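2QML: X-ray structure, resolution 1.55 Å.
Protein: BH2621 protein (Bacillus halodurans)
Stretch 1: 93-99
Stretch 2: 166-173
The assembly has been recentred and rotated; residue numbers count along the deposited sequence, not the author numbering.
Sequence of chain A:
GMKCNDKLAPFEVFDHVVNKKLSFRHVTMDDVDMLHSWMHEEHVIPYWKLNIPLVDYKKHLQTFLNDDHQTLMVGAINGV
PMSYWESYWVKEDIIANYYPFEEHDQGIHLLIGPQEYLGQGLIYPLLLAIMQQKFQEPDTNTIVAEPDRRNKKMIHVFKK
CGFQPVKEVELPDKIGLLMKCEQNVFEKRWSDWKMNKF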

ATOM      1  N   ASP A  93      -3.175  -5.811 -13.781  1.00 27.75           N
ATOM      2  CA  ASP A  93      -4.111  -5.756 -12.718  1.00 24.81           C
ATOM      3  C   ASP A  93      -5.514  -5.421 -13.237  1.00 24.24           C
ATOM      4  O   ASP A  93      -5.649  -4.815 -14.307  1.00 24.43           O
ATOM      5  CB  ASP A  93      -3.690  -4.663 -11.748  1.00 22.91           C
ATOM      6  CG  ASP A  93      -4.406  -4.768 -10.438  1.00 31.36           C
ATOM      7  OD1 ASP A  93      -3.962  -5.633  -9.636  1.00 31.23           O
ATOM      8  OD2 ASP A  93      -5.374  -3.998 -10.203  1.00 28.21           O
ATOM      9  N   ILE A  94      -6.527  -5.799 -12.465  1.00 23.80           N
ATOM     10  CA  ILE A  94      -7.924  -5.488 -12.786  1.00 25.08           C
ATOM     11  C   ILE A  94      -8.148  -3.983 -12.987  1.00 24.10           C
ATOM     12  O   ILE A  94      -8.952  -3.575 -13.833  1.00 25.90           O
ATOM     13  CB  ILE A  94      -8.900  -6.089 -11.725  1.00 27.74           C
ATOM     14  CG1 ILE A  94     -10.345  -5.963 -12.206  1.00 31.32           C
ATOM     15  CG2 ILE A  94      -8.724  -5.465 -10.316  1.00 25.80           C
ATOM     16  CD1 ILE A  94     -11.306  -6.594 -11.258  1.00 31.28           C
ATOM     17  N   ILE A  95      -7.388  -3.145 -12.289  1.00 21.55           N
ATOM     18  CA  ILE A  95      -7.665  -1.688 -12.368  1.00 23.23           C
ATOM     19  C   ILE A  95      -7.331  -1.107 -13.764  1.00 22.96           C
ATOM     20  O   ILE A  95      -7.876  -0.070 -14.124  1.00 23.26           O
ATOM     21  CB  ILE A  95      -6.950  -0.900 -11.250  1.00 22.39           C
ATOM     22  CG1 ILE A  95      -7.592   0.477 -10.991  1.00 24.40           C
ATOM     23  CG2 ILE A  95      -5.418  -0.755 -11.558  1.00 22.20           C
ATOM     24  CD1 ILE A  95      -9.061   0.488 -10.670  1.00 21.77           C
ATOM     25  N   ALA A  96      -6.494  -1.793 -14.566  1.00 21.01           N
ATOM     26  CA  ALA A  96      -6.164  -1.390 -15.934  1.00 23.84           C
ATOM     27  C   ALA A  96      -7.414  -1.217 -16.803  1.00 22.73           C
ATOM     28  O   ALA A  96      -7.401  -0.491 -17.758  1.00 23.71           O
ATOM     29  CB  ALA A  96      -5.206  -2.397 -16.609  1.00 22.67           C
ATOM     30  N   ASN A  97      -8.461  -1.952 -16.507  1.00 24.00           N
ATOM     31  CA  ASN A  97      -9.712  -1.861 -17.263  1.00 23.78           C
ATOM     32  C   ASN A  97     -10.519  -0.587 -17.049  1.00 23.11           C
ATOM     33  O   ASN A  97     -11.465  -0.347 -17.774  1.00 25.12           O
ATOM     34  CB  ASN A  97     -10.604  -3.031 -16.880  1.00 24.85           C
ATOM     35  CG  ASN A  97      -9.980  -4.354 -17.190  1.00 31.68           C
ATOM     36  OD1 ASN A  97      -9.628  -4.630 -18.322  1.00 36.62           O
ATOM     37  ND2 ASN A  97      -9.778  -5.156 -16.172  1.00 36.32           N
ATOM     38  N   TYR A  98     -10.161   0.221 -16.067  1.00 21.82           N
ATOM     39  CA  TYR A  98     -10.973   1.372 -15.670  1.00 20.84           C
ATOM     40  C   TYR A  98     -10.467   2.748 -16.061  1.00 23.19           C
ATOM     41  O   TYR A  98     -11.176   3.729 -15.843  1.00 24.96           O
ATOM     42  CB  TYR A  98     -11.158   1.305 -14.146  1.00 21.81           C
ATOM     43  CG  TYR A  98     -11.978   0.125 -13.714  1.00 21.34           C
ATOM     44  CD1 TYR A  98     -11.408  -1.123 -13.565  1.00 22.76           C
ATOM     45  CD2 TYR A  98     -13.339   0.240 -13.486  1.00 23.81           C
ATOM     46  CE1 TYR A  98     -12.150  -2.215 -13.201  1.00 26.07           C
ATOM     47  CE2 TYR A  98     -14.085  -0.845 -13.108  1.00 23.77           C
ATOM     48  CZ  TYR A  98     -13.488  -2.071 -12.977  1.00 24.04           C
ATOM     49  OH  TYR A  98     -14.199  -3.157 -12.580  1.00 27.15           O
ATOM     50  N   TYR A  99      -9.255   2.853 -16.604  1.00 21.32           N
ATOM     51  CA  TYR A  99      -8.734   4.132 -17.000  1.00 21.29           C
ATOM     52  C   TYR A  99      -7.632   3.871 -18.060  1.00 22.49           C
ATOM     53  O   TYR A  99      -7.160   2.749 -18.181  1.00 22.46           O
ATOM     54  CB  TYR A  99      -8.227   4.925 -15.772  1.00 20.99           C
ATOM     55  CG  TYR A  99      -6.843   4.543 -15.326  1.00 17.83           C
ATOM     56  CD1 TYR A  99      -6.635   3.430 -14.534  1.00 20.43           C
ATOM     57  CD2 TYR A  99      -5.728   5.340 -15.660  1.00 19.17           C
ATOM     58  CE1 TYR A  99      -5.280   3.071 -14.129  1.00 21.50           C
ATOM     59  CE2 TYR A  99      -4.451   5.006 -15.297  1.00 22.83           C
ATOM     60  CZ  TYR A  99      -4.222   3.873 -14.528  1.00 18.57           C
ATOM     61  OH  TYR A  99      -2.915   3.539 -14.134  1.00 22.30           O
ATOM     62  N   VAL A 166     -10.082  10.592  -9.189  1.00 20.82           N
ATOM     63  CA  VAL A 166     -10.504  10.582 -10.584  1.00 21.61           C
ATOM     64  C   VAL A 166     -12.009  10.284 -10.653  1.00 21.16           C
ATOM     65  O   VAL A 166     -12.759  11.133 -11.105  1.00 20.31           O
ATOM     66  CB  VAL A 166      -9.709   9.586 -11.435  1.00 22.00           C
ATOM     67  CG1 VAL A 166     -10.216   9.609 -12.867  1.00 20.62           C
ATOM     68  CG2 VAL A 166      -8.148   9.876 -11.350  1.00 21.27           C
ATOM     69  N   LYS A 167     -12.439   9.115 -10.188  1.00 19.93           N
ATOM     70  CA  LYS A 167     -13.802   8.660 -10.326  1.00 18.64           C
ATOM     71  C   LYS A 167     -13.982   7.375  -9.568  1.00 19.03           C
ATOM     72  O   LYS A 167     -13.014   6.703  -9.215  1.00 19.00           O
ATOM     73  CB  LYS A 167     -14.114   8.394 -11.814  1.00 18.14           C
ATOM     74  CG  LYS A 167     -13.321   7.212 -12.414  1.00 18.46           C
ATOM     75  CD  LYS A 167     -13.451   7.111 -13.909  1.00 20.96           C
ATOM     76  CE  LYS A 167     -12.652   5.966 -14.419  1.00 18.92           C
ATOM     77  NZ  LYS A 167     -12.801   5.768 -15.881  1.00 22.21           N
ATOM     78  N   GLU A 168     -15.234   7.039  -9.316  1.00 18.35           N
ATOM     79  CA  GLU A 168     -15.533   5.762  -8.742  1.00 19.09           C
ATOM     80  C   GLU A 168     -15.261   4.661  -9.776  1.00 19.11           C
ATOM     81  O   GLU A 168     -15.394   4.832 -10.977  1.00 19.60           O
ATOM     82  CB  GLU A 168     -16.981   5.668  -8.244  1.00 20.58           C
ATOM     83  CG  GLU A 168     -17.304   6.540  -7.031  1.00 19.88           C
ATOM     84  CD  GLU A 168     -18.729   6.427  -6.545  1.00 21.40           C
ATOM     85  OE1 GLU A 168     -19.569   5.810  -7.205  1.00 20.04           O
ATOM     86  OE2 GLU A 168     -19.013   7.006  -5.458  1.00 20.53           O
ATOM     87  N   VAL A 169     -14.890   3.505  -9.247  1.00 20.60           N
ATOM     88  CA  VAL A 169     -14.706   2.296 -10.039  1.00 19.80           C
ATOM     89  C   VAL A 169     -15.510   1.140  -9.406  1.00 18.70           C
ATOM     90  O   VAL A 169     -15.354   0.837  -8.218  1.00 21.78           O
ATOM     91  CB  VAL A 169     -13.207   1.946 -10.194  1.00 18.77           C
ATOM     92  CG1 VAL A 169     -12.483   2.980 -11.058  1.00 20.38           C
ATOM     93  CG2 VAL A 169     -12.477   1.858  -8.831  1.00 22.83           C
ATOM     94  N   GLU A 170     -16.400   0.606 -10.208  1.00 21.79           N
ATOM     95  CA  GLU A 170     -17.249  -0.525  -9.845  1.00 19.93           C
ATOM     96  C   GLU A 170     -16.456  -1.800 -10.011  1.00 23.38           C
ATOM     97  O   GLU A 170     -16.416  -2.355 -11.086  1.00 23.19           O
ATOM     98  CB  GLU A 170     -18.487  -0.571 -10.740  1.00 24.76           C
ATOM     99  CG  GLU A 170     -19.500   0.414 -10.378  1.00 29.85           C
ATOM    100  CD  GLU A 170     -20.609  -0.232  -9.570  1.00 37.65           C
ATOM    101  OE1 GLU A 170     -20.337  -1.084  -8.700  1.00 41.83           O
ATOM    102  OE2 GLU A 170     -21.745   0.085  -9.844  1.00 30.76           O
ATOM    103  N   LEU A 171     -15.762  -2.207  -8.960  1.00 22.53           N
ATOM    104  CA  LEU A 171     -14.903  -3.378  -8.966  1.00 21.80           C
ATOM    105  C   LEU A 171     -15.741  -4.558  -8.463  1.00 22.14           C
ATOM    106  O   LEU A 171     -16.805  -4.370  -7.896  1.00 21.68           O
ATOM    107  CB  LEU A 171     -13.699  -3.119  -8.078  1.00 21.63           C
ATOM    108  CG  LEU A 171     -12.692  -2.084  -8.603  1.00 24.43           C
ATOM    109  CD1 LEU A 171     -11.851  -1.580  -7.432  1.00 23.57           C
ATOM    110  CD2 LEU A 171     -11.860  -2.646  -9.742  1.00 26.31           C
ATOM    111  N   PRO A 172     -15.265  -5.802  -8.675  1.00 26.16           N
ATOM    112  CA  PRO A 172     -16.043  -6.961  -8.196  1.00 26.50           C
ATOM    113  C   PRO A 172     -16.308  -6.932  -6.680  1.00 22.48           C
ATOM    114  O   PRO A 172     -17.387  -7.289  -6.259  1.00 23.94           O
ATOM    115  CB  PRO A 172     -15.167  -8.156  -8.601  1.00 27.72           C
ATOM    116  CG  PRO A 172     -14.320  -7.682  -9.696  1.00 30.29           C
ATOM    117  CD  PRO A 172     -14.090  -6.210  -9.453  1.00 26.36           C
ATOM    118  N   ASP A 173     -15.359  -6.410  -5.909  1.00 25.79           N
ATOM    119  CA  ASP A 173     -15.444  -6.427  -4.461  1.00 27.61           C
ATOM    120  C   ASP A 173     -15.853  -5.164  -3.742  1.00 29.84           C
ATOM    121  O   ASP A 173     -16.083  -5.186  -2.521  1.00 32.54           O
ATOM    122  CB  ASP A 173     -14.064  -6.828  -3.891  1.00 29.81           C
ATOM    123  CG  ASP A 173     -12.928  -5.882  -4.316  1.00 35.73           C
ATOM    124  OD1 ASP A 173     -12.845  -5.426  -5.489  1.00 28.42           O
ATOM    125  OD2 ASP A 173     -12.050  -5.639  -3.466  1.00 43.31           O
TER

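Ile94 to Asn97 form a short 3-10 segment. Stretch 2 is already in a strand at Val166 and later passes into a loop. Backbone hydrogen bonds run from Ala96 N to Asp93 O (3.1 Å), Asn97 N to Ile94 O (3.2 Å) and Tyr98 N to Ile95 O (3.0 Å). Asp93 OD2 accepts a hydrogen bond from Ile95 N at 3.0 Å, nearly straight at 166°. It ties the Asp93 side chain to the start of the segment. No backbone-to-backbone hydrogen bond joins the two stretches. The CA atoms of Tyr98 and Val169 lie 6.8 Å apart, so side chains fill the gap.

Tyr98 is the centre of the contact and has the largest covered area. Its chi1 is m, and its ring reaches along stretch 2. Tyr98 CD2 lies 3.7 Å from Val169 CB, and Tyr98 CE1 lies 3.5 Å from Leu171 CD2. At the ring edge, Tyr98 OH donates to Glu170 O at 2.8 Å. The Tyr98 carbonyl is used too: Lys167 NZ donates to Tyr98 O at 2.6 Å, with chi2 to chi4 of the lysine all t, an extended reach.

Apolar contacts complete the patch. Ile95 CD1 meets Val169 CG2 at 4.1 Å and Leu171 CD2 at 4.3 Å. Ile94 CD1 packs closely on Pro172 CD, at 3.3 Å.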